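Local coordinates for protein CaaX farnesyltransferase beta subunit Ram1 (Aspergillus fumigatus, PDB 4L9P) that probably transfers, as the peptide-binding zinc subunit of a heterodimeric enzyme, a farnesyl group from farnesyl diphosphate to a cysteine near the C-terminus of target proteins, at residues 119-132 with 408-421. Numbering follows the deposited sequence.
Sequences YGIPALQRKDHLEY and RYILSCCQCKLGGL
His129 and Gln415 meet imidazole edge to amide oxygen, an example of a loop held to the start of a helix by a few polar groups. His129 NE2 donates to a lone pair of Gln415 OE1, 2.8 Å away and nearly straight at 164°. The same oxygen also accepts from Gln125 N, at the N-cap position of helix 126-135, while Gln415 NE2 gives its hydrogens to Ala123 O and Leu411 O, both close to the plane of the Gln415 amide; it reaches Ala123 O from above the carbonyl plane. With both ends engaged, the carboxamide has its rotation fixed. On the other side of the imidazole, ND1 of His129 accepts from Gly420 N at 2.9 Å, a pattern consistent with the neutral tautomer protonated on NE2. Leu421 CD1 sits over the centre of one ring face, a CH-pi contact. In the alpha-alpha toroid of the prenyltransferase beta subunits, the contact joins the start of helix 126-135 to the loop after helix 403-413; Leu421 also approaches the zinc ligand His433. Gly420 CA lies over a face of the Tyr132 ring, and Gly419 CA comes 3.7 Å from Asp128 O, an approach that a beta carbon on Gly419 would block by running into that oxygen. Farther along, NH1 and NH2 of Arg408 both hydrogen-bond end-on to Tyr119 O, NH1 at 2.9 Å. Ile121 CD1 covers one guanidinium face, and NE forms a salt bridge with Glu404 OE2. Ile121 CG2 presses tightly on Leu411 CB at 3.5 Å, and Leu411 CD2 meets Leu124 CD1.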
loop_
_atom_site.group_PDB
_atom_site.type_symbol
_atom_site.label_atom_id
_atom_site.label_comp_id
_atom_site.label_asym_id
_atom_site.label_seq_id
_atom_site.Cartn_x
_atom_site.Cartn_y
_atom_site.Cartn_z
ATOM N N TYR B 119 2.540 -23.164 -21.692
ATOM C CA TYR B 119 3.633 -22.403 -21.080
ATOM C C TYR B 119 4.082 -23.072 -19.782
ATOM O O TYR B 119 4.939 -22.487 -19.073
ATOM C CB TYR B 119 3.159 -20.966 -20.739
ATOM C CG TYR B 119 2.962 -20.098 -21.959
ATOM C CD1 TYR B 119 4.076 -19.558 -22.655
ATOM C CD2 TYR B 119 1.662 -19.811 -22.445
ATOM C CE1 TYR B 119 3.891 -18.746 -23.782
ATOM C CE2 TYR B 119 1.476 -19.007 -23.553
ATOM C CZ TYR B 119 2.584 -18.470 -24.212
ATOM O OH TYR B 119 2.402 -17.663 -25.331
ATOM N N GLY B 120 3.580 -24.263 -19.477
ATOM C CA GLY B 120 4.047 -25.016 -18.326
ATOM C C GLY B 120 3.374 -24.580 -17.030
ATOM O O GLY B 120 3.873 -24.934 -15.955
ATOM N N ILE B 121 2.256 -23.866 -17.112
ATOM C CA ILE B 121 1.665 -23.233 -15.914
ATOM C C ILE B 121 0.349 -23.945 -15.533
ATOM O O ILE B 121 -0.475 -24.272 -16.424
ATOM C CB ILE B 121 1.341 -21.795 -16.235
ATOM C CG1 ILE B 121 2.630 -21.058 -16.637
ATOM C CG2 ILE B 121 0.664 -21.097 -14.996
ATOM C CD1 ILE B 121 2.406 -19.621 -17.120
ATOM N N PRO B 122 0.150 -24.294 -14.279
ATOM C CA PRO B 122 -1.109 -24.937 -13.880
ATOM C C PRO B 122 -2.330 -24.055 -14.067
ATOM O O PRO B 122 -2.281 -22.824 -13.987
ATOM C CB PRO B 122 -0.886 -25.303 -12.396
ATOM C CG PRO B 122 0.246 -24.445 -11.959
ATOM C CD PRO B 122 1.057 -24.040 -13.150
ATOM N N ALA B 123 -3.462 -24.684 -14.283
ATOM C CA ALA B 123 -4.719 -23.959 -14.328
ATOM C C ALA B 123 -5.019 -23.238 -13.026
ATOM O O ALA B 123 -4.654 -23.701 -11.925
ATOM C CB ALA B 123 -5.872 -24.995 -14.549
ATOM N N LEU B 124 -5.782 -22.184 -13.144
ATOM C CA LEU B 124 -6.425 -21.588 -11.967
ATOM C C LEU B 124 -7.433 -22.620 -11.436
ATOM O O LEU B 124 -8.340 -23.077 -12.178
ATOM C CB LEU B 124 -7.112 -20.289 -12.371
ATOM C CG LEU B 124 -7.804 -19.551 -11.204
ATOM C CD1 LEU B 124 -6.814 -19.078 -10.120
ATOM C CD2 LEU B 124 -8.683 -18.395 -11.699
ATOM N N GLN B 125 -7.321 -22.944 -10.159
ATOM C CA GLN B 125 -8.148 -23.997 -9.513
ATOM C C GLN B 125 -9.478 -23.382 -9.054
ATOM O O GLN B 125 -9.721 -23.170 -7.864
ATOM C CB GLN B 125 -7.363 -24.713 -8.383
ATOM C CG GLN B 125 -6.092 -25.427 -8.933
ATOM C CD GLN B 125 -6.383 -26.545 -9.937
ATOM O OE1 GLN B 125 -7.324 -27.358 -9.737
ATOM N NE2 GLN B 125 -5.591 -26.593 -11.036
ATOM N N ARG B 126 -10.321 -23.029 -10.052
ATOM C CA ARG B 126 -11.507 -22.219 -9.786
ATOM C C ARG B 126 -12.439 -22.840 -8.758
ATOM O O ARG B 126 -12.862 -22.161 -7.819
ATOM C CB ARG B 126 -12.315 -21.955 -11.080
ATOM C CG ARG B 126 -11.454 -21.398 -12.220
ATOM C CD ARG B 126 -12.198 -21.078 -13.622
ATOM N NE ARG B 126 -13.076 -19.950 -13.458
ATOM C CZ ARG B 126 -12.930 -18.794 -14.033
ATOM N NH1 ARG B 126 -12.005 -18.583 -14.960
ATOM N NH2 ARG B 126 -13.772 -17.866 -13.679
ATOM N N LYS B 127 -12.739 -24.124 -8.902
ATOM C CA LYS B 127 -13.668 -24.715 -7.953
ATOM C C LYS B 127 -13.095 -24.723 -6.514
ATOM O O LYS B 127 -13.795 -24.432 -5.544
ATOM C CB LYS B 127 -14.039 -26.147 -8.432
ATOM C CG LYS B 127 -14.722 -26.963 -7.382
ATOM C CD LYS B 127 -15.096 -28.361 -7.935
ATOM C CE LYS B 127 -15.703 -29.245 -6.853
ATOM N NZ LYS B 127 -16.130 -30.498 -7.558
ATOM N N ASP B 128 -11.802 -25.010 -6.390
ATOM C CA ASP B 128 -11.185 -25.003 -5.070
ATOM C C ASP B 128 -11.264 -23.600 -4.457
ATOM O O ASP B 128 -11.547 -23.443 -3.240
ATOM C CB ASP B 128 -9.703 -25.375 -5.126
ATOM C CG ASP B 128 -9.456 -26.839 -5.507
ATOM O OD1 ASP B 128 -10.374 -27.675 -5.332
ATOM O OD2 ASP B 128 -8.309 -27.137 -5.946
ATOM N N HIS B 129 -10.967 -22.578 -5.250
ATOM C CA HIS B 129 -11.014 -21.211 -4.690
ATOM C C HIS B 129 -12.421 -20.729 -4.381
ATOM O O HIS B 129 -12.605 -20.030 -3.374
ATOM C CB HIS B 129 -10.292 -20.242 -5.621
ATOM C CG HIS B 129 -8.876 -20.656 -5.873
ATOM N ND1 HIS B 129 -8.053 -21.117 -4.857
ATOM C CD2 HIS B 129 -8.142 -20.712 -7.026
ATOM C CE1 HIS B 129 -6.873 -21.442 -5.374
ATOM N NE2 HIS B 129 -6.897 -21.189 -6.688
ATOM N N LEU B 130 -13.399 -21.102 -5.208
ATOM C CA LEU B 130 -14.786 -20.751 -4.903
ATOM C C LEU B 130 -15.170 -21.346 -3.538
ATOM O O LEU B 130 -15.760 -20.667 -2.720
ATOM C CB LEU B 130 -15.774 -21.342 -5.956
ATOM C CG LEU B 130 -15.711 -20.585 -7.286
ATOM C CD1 LEU B 130 -16.494 -21.376 -8.345
ATOM C CD2 LEU B 130 -16.313 -19.203 -7.204
ATOM N N GLU B 131 -14.881 -22.628 -3.317
ATOM C CA GLU B 131 -15.272 -23.212 -2.045
ATOM C C GLU B 131 -14.582 -22.533 -0.855
ATOM O O GLU B 131 -15.220 -22.306 0.199
ATOM C CB GLU B 131 -15.023 -24.717 -2.048
ATOM C CG GLU B 131 -15.863 -25.434 -3.104
ATOM C CD GLU B 131 -15.610 -26.924 -3.155
ATOM O OE1 GLU B 131 -14.844 -27.408 -2.286
ATOM O OE2 GLU B 131 -16.186 -27.624 -4.046
ATOM N N TYR B 132 -13.324 -22.180 -1.035
ATOM C CA TYR B 132 -12.585 -21.497 0.018
ATOM C C TYR B 132 -13.264 -20.159 0.334
ATOM O O TYR B 132 -13.419 -19.799 1.510
ATOM C CB TYR B 132 -11.145 -21.290 -0.443
ATOM C CG TYR B 132 -10.291 -20.648 0.601
ATOM C CD1 TYR B 132 -9.664 -21.426 1.583
ATOM C CD2 TYR B 132 -10.116 -19.254 0.628
ATOM C CE1 TYR B 132 -8.884 -20.855 2.573
ATOM C CE2 TYR B 132 -9.329 -18.658 1.640
ATOM C CZ TYR B 132 -8.708 -19.479 2.596
ATOM O OH TYR B 132 -7.946 -18.906 3.578
ATOM N N ARG B 408 2.886 -16.343 -13.875
ATOM C CA ARG B 408 3.572 -17.522 -13.337
ATOM C C ARG B 408 3.589 -17.500 -11.820
ATOM O O ARG B 408 3.360 -18.520 -11.179
ATOM C CB ARG B 408 5.005 -17.639 -13.859
ATOM C CG ARG B 408 5.035 -17.907 -15.381
ATOM C CD ARG B 408 6.518 -18.142 -15.822
ATOM N NE ARG B 408 6.540 -18.439 -17.279
ATOM C CZ ARG B 408 6.237 -19.624 -17.809
ATOM N NH1 ARG B 408 5.997 -20.675 -17.024
ATOM N NH2 ARG B 408 6.191 -19.721 -19.148
ATOM N N TYR B 409 3.945 -16.340 -11.202
ATOM C CA TYR B 409 3.992 -16.355 -9.773
ATOM C C TYR B 409 2.642 -16.670 -9.164
ATOM O O TYR B 409 2.538 -17.482 -8.267
ATOM C CB TYR B 409 4.448 -14.968 -9.298
ATOM C CG TYR B 409 4.719 -14.939 -7.777
ATOM C CD1 TYR B 409 5.678 -15.808 -7.190
ATOM C CD2 TYR B 409 3.854 -14.196 -6.934
ATOM C CE1 TYR B 409 5.830 -15.866 -5.828
ATOM C CE2 TYR B 409 4.033 -14.207 -5.531
ATOM C CZ TYR B 409 4.962 -15.097 -4.998
ATOM O OH TYR B 409 5.112 -15.198 -3.636
ATOM N N ILE B 410 1.572 -16.065 -9.666
ATOM C CA ILE B 410 0.263 -16.338 -9.064
ATOM C C ILE B 410 -0.182 -17.776 -9.287
ATOM O O ILE B 410 -0.539 -18.477 -8.316
ATOM C CB ILE B 410 -0.779 -15.374 -9.681
ATOM C CG1 ILE B 410 -0.478 -13.896 -9.276
ATOM C CG2 ILE B 410 -2.221 -15.778 -9.240
ATOM C CD1 ILE B 410 -1.257 -12.890 -10.091
ATOM N N LEU B 411 -0.132 -18.244 -10.537
ATOM C CA LEU B 411 -0.694 -19.579 -10.811
ATOM C C LEU B 411 0.231 -20.708 -10.389
ATOM O O LEU B 411 -0.284 -21.773 -9.921
ATOM C CB LEU B 411 -1.067 -19.720 -12.297
ATOM C CG LEU B 411 -2.215 -18.812 -12.715
ATOM C CD1 LEU B 411 -2.476 -18.961 -14.278
ATOM C CD2 LEU B 411 -3.510 -19.127 -11.924
ATOM N N SER B 412 1.544 -20.547 -10.577
ATOM C CA SER B 412 2.485 -21.633 -10.223
ATOM C C SER B 412 2.824 -21.641 -8.747
ATOM O O SER B 412 3.051 -22.730 -8.172
ATOM C CB SER B 412 3.790 -21.568 -11.020
ATOM O OG SER B 412 3.554 -21.702 -12.425
ATOM N N CYS B 413 2.853 -20.442 -8.087
ATOM C CA CYS B 413 3.414 -20.363 -6.742
ATOM C C CYS B 413 2.420 -20.000 -5.664
ATOM O O CYS B 413 2.682 -20.293 -4.473
ATOM C CB CYS B 413 4.556 -19.344 -6.659
ATOM S SG CYS B 413 5.969 -19.775 -7.699
ATOM N N CYS B 414 1.295 -19.350 -6.004
ATOM C CA CYS B 414 0.427 -18.801 -4.930
ATOM C C CYS B 414 -0.859 -19.576 -4.753
ATOM O O CYS B 414 -1.691 -19.177 -3.937
ATOM C CB CYS B 414 0.078 -17.338 -5.210
ATOM S SG CYS B 414 1.532 -16.250 -5.070
ATOM N N GLN B 415 -1.060 -20.684 -5.475
ATOM C CA GLN B 415 -2.264 -21.469 -5.236
ATOM C C GLN B 415 -2.063 -22.565 -4.200
ATOM O O GLN B 415 -1.111 -23.352 -4.281
ATOM C CB GLN B 415 -2.730 -22.152 -6.532
ATOM C CG GLN B 415 -3.018 -21.138 -7.660
ATOM C CD GLN B 415 -3.805 -21.836 -8.778
ATOM O OE1 GLN B 415 -5.038 -21.930 -8.676
ATOM N NE2 GLN B 415 -3.105 -22.268 -9.796
ATOM N N CYS B 416 -2.964 -22.639 -3.230
ATOM C CA CYS B 416 -2.910 -23.700 -2.213
ATOM C C CYS B 416 -3.757 -24.877 -2.641
ATOM O O CYS B 416 -4.914 -24.724 -3.027
ATOM C CB CYS B 416 -3.423 -23.173 -0.881
ATOM S SG CYS B 416 -2.478 -21.759 -0.409
ATOM N N LYS B 417 -3.196 -26.070 -2.521
ATOM C CA LYS B 417 -3.839 -27.245 -3.072
ATOM C C LYS B 417 -5.247 -27.462 -2.521
ATOM O O LYS B 417 -6.085 -28.058 -3.206
ATOM C CB LYS B 417 -2.959 -28.458 -2.830
ATOM C CG LYS B 417 -2.807 -28.879 -1.402
ATOM C CD LYS B 417 -1.894 -30.113 -1.263
ATOM C CE LYS B 417 -1.617 -30.464 0.213
ATOM N NZ LYS B 417 -0.503 -31.516 0.333
ATOM N N LEU B 418 -5.513 -27.009 -1.291
ATOM C CA LEU B 418 -6.823 -27.166 -0.671
ATOM C C LEU B 418 -7.778 -25.998 -0.959
ATOM O O LEU B 418 -8.918 -25.968 -0.488
ATOM C CB LEU B 418 -6.638 -27.342 0.854
ATOM C CG LEU B 418 -5.797 -28.565 1.201
ATOM C CD1 LEU B 418 -5.598 -28.629 2.705
ATOM C CD2 LEU B 418 -6.503 -29.790 0.662
ATOM N N GLY B 419 -7.322 -25.041 -1.756
ATOM C CA GLY B 419 -8.090 -23.836 -2.085
ATOM C C GLY B 419 -7.571 -22.602 -1.367
ATOM O O GLY B 419 -6.959 -22.705 -0.292
ATOM N N GLY B 420 -7.838 -21.451 -1.983
ATOM C CA GLY B 420 -7.275 -20.206 -1.470
ATOM C C GLY B 420 -5.937 -19.928 -2.145
ATOM O O GLY B 420 -5.205 -20.824 -2.629
ATOM N N LEU B 421 -5.574 -18.650 -2.116
ATOM C CA LEU B 421 -4.228 -18.251 -2.565
ATOM C C LEU B 421 -3.477 -17.606 -1.404
ATOM O O LEU B 421 -4.068 -17.220 -0.379
ATOM C CB LEU B 421 -4.246 -17.313 -3.794
ATOM C CG LEU B 421 -4.795 -18.060 -5.073
ATOM C CD1 LEU B 421 -6.348 -17.859 -5.200
ATOM C CD2 LEU B 421 -4.072 -17.548 -6.343
HETATM O O HOH W 1 4.456 -24.187 -13.271
HETATM O O HOH W 2 -5.961 -25.473 -5.673
HETATM O O HOH W 3 -11.413 -25.421 -1.243
#